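Local structure of hypothetical protein PA3352 (2FUP) at residues E14-A19 and G99-R104; D27-A32 and G46-L51. The protein is a putative flagella synthesis protein of the FlgN family and probably acts, like its relatives, as an export chaperone for hook-filament junction proteins. One frame throughout, in Å; residues are numbered along the deposited sequence. Where two conformers were deposited one is given.

Contact 1 (E14-A19 and G99-R104); sequences EDIGHA and GELLER
With chi1 at -75° in Ile16, CG1 stands beside the backbone N while CG2 lies opposite that nitrogen and faces Leu101. Leu101 turns its CG away from its own carbonyl carbon by the same kind of rotation, and its CD1 branch reaches over to Ile16. The two methyls, Ile16 CG2 and Leu101 CD1, meet at 3.8 Å, and the side chains cross at about a right angle. Leu101 CD1 also passes 4.0 Å from Ile16 O, so this branch packs on the helix backbone as well as on a side chain. One turn further along, Ala19 CB points at the neighbouring helix and sits 3.9 Å from Leu101 CB. The small alanine is consistent with the close backbone approach here, with Ala19 CA 6.1 Å from Leu101 CA. Leu102 sets off to one flank, but its end comes nearer: its CD2 lies 4.2 Å from Ala19 CB, a second and looser contact to the same methyl, roughly at right angles to that with Leu101 CB.

The segments belong to helix 7-34 and helix 88-114 of the bundle, which run in nearly the same direction here; the axes of the two short segments approach to 9.6 Å and are inclined at 25°. Beyond the pair, Leu102 packs on Leu127 and Leu130 of helix 121-130, and a 2-methyl-2,4-pentanediol molecule, probably from the crystallisation liquor, lies about 4 Å from its side chain.

All four touching residues are buried and only aliphatic side chains meet, which implies cohesion by hydrophobic burial and close fit.

Contact 2 (D27-A32 and G46-L51); sequences DEEFQA and GAKQPL
The ammonium group of Lys48 approaches the carboxylate of Glu29 at OE1, on the syn side, tilted 21° out of the carboxylate plane. Glu29 OE1 and Lys48 NZ form a salt bridge of 3.2 Å. Contact is one-sided: Glu29 OE2 stays 3.9 Å from Lys48 NZ and instead accepts a hydrogen bond from Asn112 ND2, with a weak one from Gln120. Each carboxylate oxygen therefore has its own partner, which should restrict rotation of the group. The stronger partner of Lys48 NZ is Asn119 O, as Asn112 ND2 is that of Glu29, and both Lys48 and Glu29 are buried.

Helix 7-34 and helix 39-68 are consecutive and antiparallel here, forming a helical hairpin of the bundle. The pair spans a wide gap, since Glu29 CA and Lys48 CA are 10.4 Å apart. Glu29 crosses it as an extended chain, its CG opposite the backbone N (chi1 179°). Lys48 is bent instead at chi3, -68°, and comes across the glutamate at about a right angle, bringing CE to 3.7 Å from Glu29 OE1. Just after Lys48 the helix kinks at Pro50, whose nitrogen has no bond to the preceding turn, and Leu51 N makes a weak bond to Lys48 O.

From the N terminus, helix 7-34 first supplies residues 14-19 to contact 1 and then, further along, residues 27-32 to contact 2. The chain turns back into helix 39-68, where residues 46-51 complete contact 2 and close a short loop around the connection between these two helices. It then passes through helix 75-82 to helix 88-114, whose residues 99-104 close the much longer loop of contact 1, with contact 2 lying wholly within it. Helix 7-34 is thus tied to two different helices at different levels. The contacts are centred 14 Å apart; in the conformer given, His18 ND1 lies 3.6 Å from Leu51 CD2, a packing contact between the two sites.

Contact 1 (E14-A19 and G99-R104)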
loop_
_atom_site.group_PDB
_atom_site.type_symbol
_atom_site.label_atom_id
_atom_site.label_comp_id
_atom_site.label_asym_id
_atom_site.label_seq_id
_atom_site.Cartn_x
_atom_site.Cartn_y
_atom_site.Cartn_z
ATOM N N GLU A 14 -5.249 3.766 7.077
ATOM C CA GLU A 14 -6.098 3.275 6.002
ATOM C C GLU A 14 -5.324 2.404 5.025
ATOM O O GLU A 14 -5.770 1.325 4.638
ATOM C CB GLU A 14 -6.687 4.443 5.212
ATOM C CG GLU A 14 -7.712 5.250 5.963
ATOM C CD GLU A 14 -8.327 6.417 5.175
ATOM O OE1 GLU A 14 -8.055 6.516 3.931
ATOM O OE2 GLU A 14 -9.098 7.209 5.819
ATOM N N ASP A 15 -4.117 2.828 4.679
ATOM C CA ASP A 15 -3.351 2.081 3.687
ATOM C C ASP A 15 -2.826 0.764 4.219
ATOM O O ASP A 15 -2.737 -0.210 3.463
ATOM C CB ASP A 15 -2.254 2.952 3.047
ATOM C CG ASP A 15 -2.809 3.854 1.981
ATOM O OD1 ASP A 15 -2.050 4.475 1.212
ATOM O OD2 ASP A 15 -3.997 3.773 1.813
ATOM N N ILE A 16 -2.479 0.684 5.500
ATOM C CA ILE A 16 -2.101 -0.619 6.124
ATOM C C ILE A 16 -3.292 -1.614 5.994
ATOM O O ILE A 16 -3.127 -2.773 5.636
ATOM C CB ILE A 16 -1.595 -0.441 7.547
ATOM C CG1 ILE A 16 -0.176 0.149 7.517
ATOM C CG2 ILE A 16 -1.582 -1.769 8.261
ATOM C CD1 ILE A 16 0.206 0.837 8.772
ATOM N N GLY A 17 -4.494 -1.120 6.254
ATOM C CA GLY A 17 -5.695 -1.984 6.123
ATOM C C GLY A 17 -5.820 -2.415 4.685
ATOM O O GLY A 17 -6.103 -3.584 4.427
ATOM N N HIS A 18 -5.715 -1.471 3.750
ATOM C CA HIS A 18 -5.901 -1.854 2.345
ATOM C C HIS A 18 -4.780 -2.780 1.849
ATOM O O HIS A 18 -5.056 -3.680 1.058
ATOM C CB HIS A 18 -6.051 -0.638 1.447
ATOM C CG HIS A 18 -7.174 0.253 1.833
ATOM N ND1 HIS A 18 -8.386 -0.223 2.274
ATOM C CD2 HIS A 18 -7.268 1.600 1.823
ATOM C CE1 HIS A 18 -9.195 0.812 2.498
ATOM N NE2 HIS A 18 -8.521 1.928 2.277
ATOM N N ALA A 19 -3.538 -2.559 2.271
ATOM C CA ALA A 19 -2.440 -3.414 1.873
ATOM C C ALA A 19 -2.594 -4.807 2.453
ATOM O O ALA A 19 -2.315 -5.781 1.797
ATOM C CB ALA A 19 -1.121 -2.808 2.272
ATOM N N GLY A 99 5.586 -0.007 4.263
ATOM C CA GLY A 99 6.597 -0.365 3.293
ATOM C C GLY A 99 6.809 -1.862 3.219
ATOM O O GLY A 99 6.929 -2.444 2.131
ATOM N N GLU A 100 6.792 -2.575 4.370
ATOM C CA GLU A 100 6.949 -4.014 4.341
ATOM C C GLU A 100 5.754 -4.662 3.625
ATOM O O GLU A 100 5.955 -5.547 2.803
ATOM C CB GLU A 100 6.978 -4.531 5.767
ATOM C CG GLU A 100 7.152 -5.999 5.886
ATOM C CD GLU A 100 7.108 -6.435 7.337
ATOM O OE1 GLU A 100 8.031 -6.155 8.090
ATOM O OE2 GLU A 100 6.143 -7.121 7.719
ATOM N N LEU A 101 4.552 -4.202 3.946
ATOM C CA LEU A 101 3.355 -4.828 3.342
ATOM C C LEU A 101 3.326 -4.607 1.844
ATOM O O LEU A 101 2.938 -5.508 1.111
ATOM C CB LEU A 101 2.099 -4.249 3.965
ATOM C CG LEU A 101 1.735 -4.717 5.380
ATOM C CD1 LEU A 101 0.650 -3.887 6.022
ATOM C CD2 LEU A 101 1.255 -6.206 5.343
ATOM N N LEU A 102 3.701 -3.423 1.381
ATOM C CA LEU A 102 3.684 -3.171 -0.078
ATOM C C LEU A 102 4.691 -4.059 -0.780
ATOM O O LEU A 102 4.469 -4.591 -1.887
ATOM C CB LEU A 102 3.901 -1.703 -0.406
ATOM C CG LEU A 102 2.826 -0.756 0.053
ATOM C CD1 LEU A 102 3.190 0.739 -0.197
ATOM C CD2 LEU A 102 1.470 -1.116 -0.589
ATOM N N GLU A 103 5.843 -4.284 -0.145
ATOM C CA GLU A 103 6.828 -5.134 -0.736
ATOM C C GLU A 103 6.305 -6.593 -0.760
ATOM O O GLU A 103 6.491 -7.338 -1.760
ATOM C CB GLU A 103 8.160 -5.017 0.058
ATOM C CG GLU A 103 9.224 -6.057 -0.325
ATOM C CD GLU A 103 10.543 -5.856 0.489
ATOM O OE1 GLU A 103 11.359 -5.035 0.052
ATOM O OE2 GLU A 103 10.756 -6.549 1.518
ATOM N N ARG A 104 5.667 -7.047 0.320
ATOM C CA ARG A 104 5.084 -8.368 0.344
ATOM C C ARG A 104 4.043 -8.526 -0.769
ATOM O O ARG A 104 4.003 -9.575 -1.436
ATOM C CB ARG A 104 4.430 -8.617 1.708
ATOM C CG ARG A 104 5.425 -8.814 2.840
ATOM C CD ARG A 104 4.753 -8.873 4.205
ATOM N NE ARG A 104 4.095 -10.162 4.437
ATOM C CZ ARG A 104 3.195 -10.412 5.404
ATOM N NH1 ARG A 104 2.788 -9.449 6.238
ATOM N NH2 ARG A 104 2.682 -11.646 5.527
#

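Contact 2 (D27-A32 and G46-L51)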
loop_
_atom_site.group_PDB
_atom_site.type_symbol
_atom_site.label_atom_id
_atom_site.label_comp_id
_atom_site.label_asym_id
_atom_site.label_seq_id
_atom_site.Cartn_x
_atom_site.Cartn_y
_atom_site.Cartn_z
ATOM N N ASP A 27 -3.013 -13.781 -2.106
ATOM C CA ASP A 27 -2.848 -15.145 -1.630
ATOM C C ASP A 27 -4.068 -15.992 -2.048
ATOM O O ASP A 27 -3.959 -17.189 -2.414
ATOM C CB ASP A 27 -2.791 -15.164 -0.111
ATOM C CG ASP A 27 -2.616 -16.573 0.447
ATOM O OD1 ASP A 27 -1.593 -17.175 0.078
ATOM O OD2 ASP A 27 -3.459 -17.035 1.278
ATOM N N GLU A 28 -5.271 -15.396 -1.989
ATOM C CA GLU A 28 -6.475 -16.104 -2.372
ATOM C C GLU A 28 -6.355 -16.481 -3.884
ATOM O O GLU A 28 -6.757 -17.556 -4.342
ATOM C CB GLU A 28 -7.700 -15.242 -2.068
ATOM C CG GLU A 28 -8.982 -15.935 -2.364
ATOM C CD GLU A 28 -10.211 -15.261 -1.744
ATOM O OE1 GLU A 28 -9.980 -14.328 -0.931
ATOM O OE2 GLU A 28 -11.373 -15.601 -2.106
ATOM N N GLU A 29 -5.864 -15.515 -4.666
ATOM C CA GLU A 29 -5.632 -15.771 -6.075
ATOM C C GLU A 29 -4.585 -16.892 -6.354
ATOM O O GLU A 29 -4.779 -17.719 -7.209
ATOM C CB GLU A 29 -5.245 -14.445 -6.747
ATOM C CG GLU A 29 -4.942 -14.527 -8.214
ATOM C CD GLU A 29 -4.464 -13.173 -8.716
ATOM O OE1 GLU A 29 -5.309 -12.268 -8.929
ATOM O OE2 GLU A 29 -3.240 -12.989 -8.825
ATOM N N PHE A 30 -3.513 -16.902 -5.595
ATOM C CA PHE A 30 -2.529 -17.992 -5.638
ATOM C C PHE A 30 -3.220 -19.328 -5.417
ATOM O O PHE A 30 -3.018 -20.312 -6.174
ATOM C CB PHE A 30 -1.444 -17.735 -4.587
ATOM C CG PHE A 30 -0.464 -18.795 -4.477
ATOM C CD1 PHE A 30 0.347 -19.094 -5.531
ATOM C CD2 PHE A 30 -0.331 -19.471 -3.273
ATOM C CE1 PHE A 30 1.303 -20.117 -5.416
ATOM C CE2 PHE A 30 0.593 -20.508 -3.146
ATOM C CZ PHE A 30 1.397 -20.826 -4.204
ATOM N N GLN A 31 -4.086 -19.381 -4.402
ATOM C CA GLN A 31 -4.788 -20.646 -4.135
ATOM C C GLN A 31 -5.675 -21.069 -5.298
ATOM O O GLN A 31 -5.789 -22.227 -5.705
ATOM C CB GLN A 31 -5.627 -20.527 -2.875
ATOM C CG GLN A 31 -4.772 -20.353 -1.652
ATOM C CD GLN A 31 -5.584 -20.148 -0.394
ATOM O OE1 GLN A 31 -6.575 -20.857 -0.121
ATOM N NE2 GLN A 31 -5.198 -19.155 0.373
ATOM N N ALA A 32 -6.399 -20.083 -5.824
ATOM C CA ALA A 32 -7.221 -20.340 -6.983
ATOM C C ALA A 32 -6.419 -20.849 -8.161
ATOM O O ALA A 32 -6.878 -21.744 -8.858
ATOM C CB ALA A 32 -7.936 -19.064 -7.410
ATOM N N GLY A 46 -11.689 -8.003 -9.538
ATOM C CA GLY A 46 -12.691 -6.967 -9.239
ATOM C C GLY A 46 -12.561 -6.525 -7.796
ATOM O O GLY A 46 -12.744 -5.372 -7.482
ATOM N N ALA A 47 -12.227 -7.444 -6.913
ATOM C CA ALA A 47 -12.041 -7.099 -5.525
ATOM C C ALA A 47 -10.776 -6.264 -5.290
ATOM O O ALA A 47 -10.719 -5.447 -4.350
ATOM C CB ALA A 47 -12.003 -8.380 -4.671
ATOM N N LYS A 48 -9.728 -6.506 -6.087
ATOM C CA LYS A 48 -8.435 -5.793 -5.939
ATOM C C LYS A 48 -8.544 -4.367 -6.436
ATOM O O LYS A 48 -7.762 -3.539 -5.957
ATOM C CB LYS A 48 -7.322 -6.492 -6.707
ATOM C CG LYS A 48 -6.935 -7.789 -6.151
ATOM C CD LYS A 48 -5.637 -8.325 -6.736
ATOM C CE LYS A 48 -5.754 -8.694 -8.173
ATOM N NZ LYS A 48 -4.415 -9.238 -8.627
ATOM N N GLN A 49 -9.477 -4.104 -7.380
ATOM C CA GLN A 49 -9.592 -2.767 -8.027
ATOM C C GLN A 49 -9.781 -1.625 -7.039
ATOM O O GLN A 49 -8.959 -0.702 -7.004
ATOM C CB GLN A 49 -10.713 -2.732 -9.092
ATOM C CG GLN A 49 -10.523 -3.627 -10.306
ATOM C CD GLN A 49 -9.101 -3.691 -10.766
ATOM O OE1 GLN A 49 -8.446 -4.730 -10.677
ATOM N NE2 GLN A 49 -8.593 -2.565 -11.235
ATOM N N PRO A 50 -10.835 -1.663 -6.231
ATOM C CA PRO A 50 -10.975 -0.513 -5.324
ATOM C C PRO A 50 -9.787 -0.332 -4.374
ATOM O O PRO A 50 -9.526 0.780 -3.922
ATOM C CB PRO A 50 -12.237 -0.819 -4.541
ATOM C CG PRO A 50 -12.506 -2.322 -4.794
ATOM C CD PRO A 50 -11.955 -2.613 -6.117
ATOM N N LEU A 51 -9.078 -1.405 -4.052
ATOM C CA LEU A 51 -7.969 -1.289 -3.120
ATOM C C LEU A 51 -6.798 -0.591 -3.771
ATOM O O LEU A 51 -6.083 0.190 -3.150
ATOM C CB LEU A 51 -7.504 -2.692 -2.603
ATOM C CG LEU A 51 -8.547 -3.344 -1.733
ATOM C CD1 LEU A 51 -8.080 -4.771 -1.434
ATOM C CD2 LEU A 51 -8.811 -2.573 -0.468
#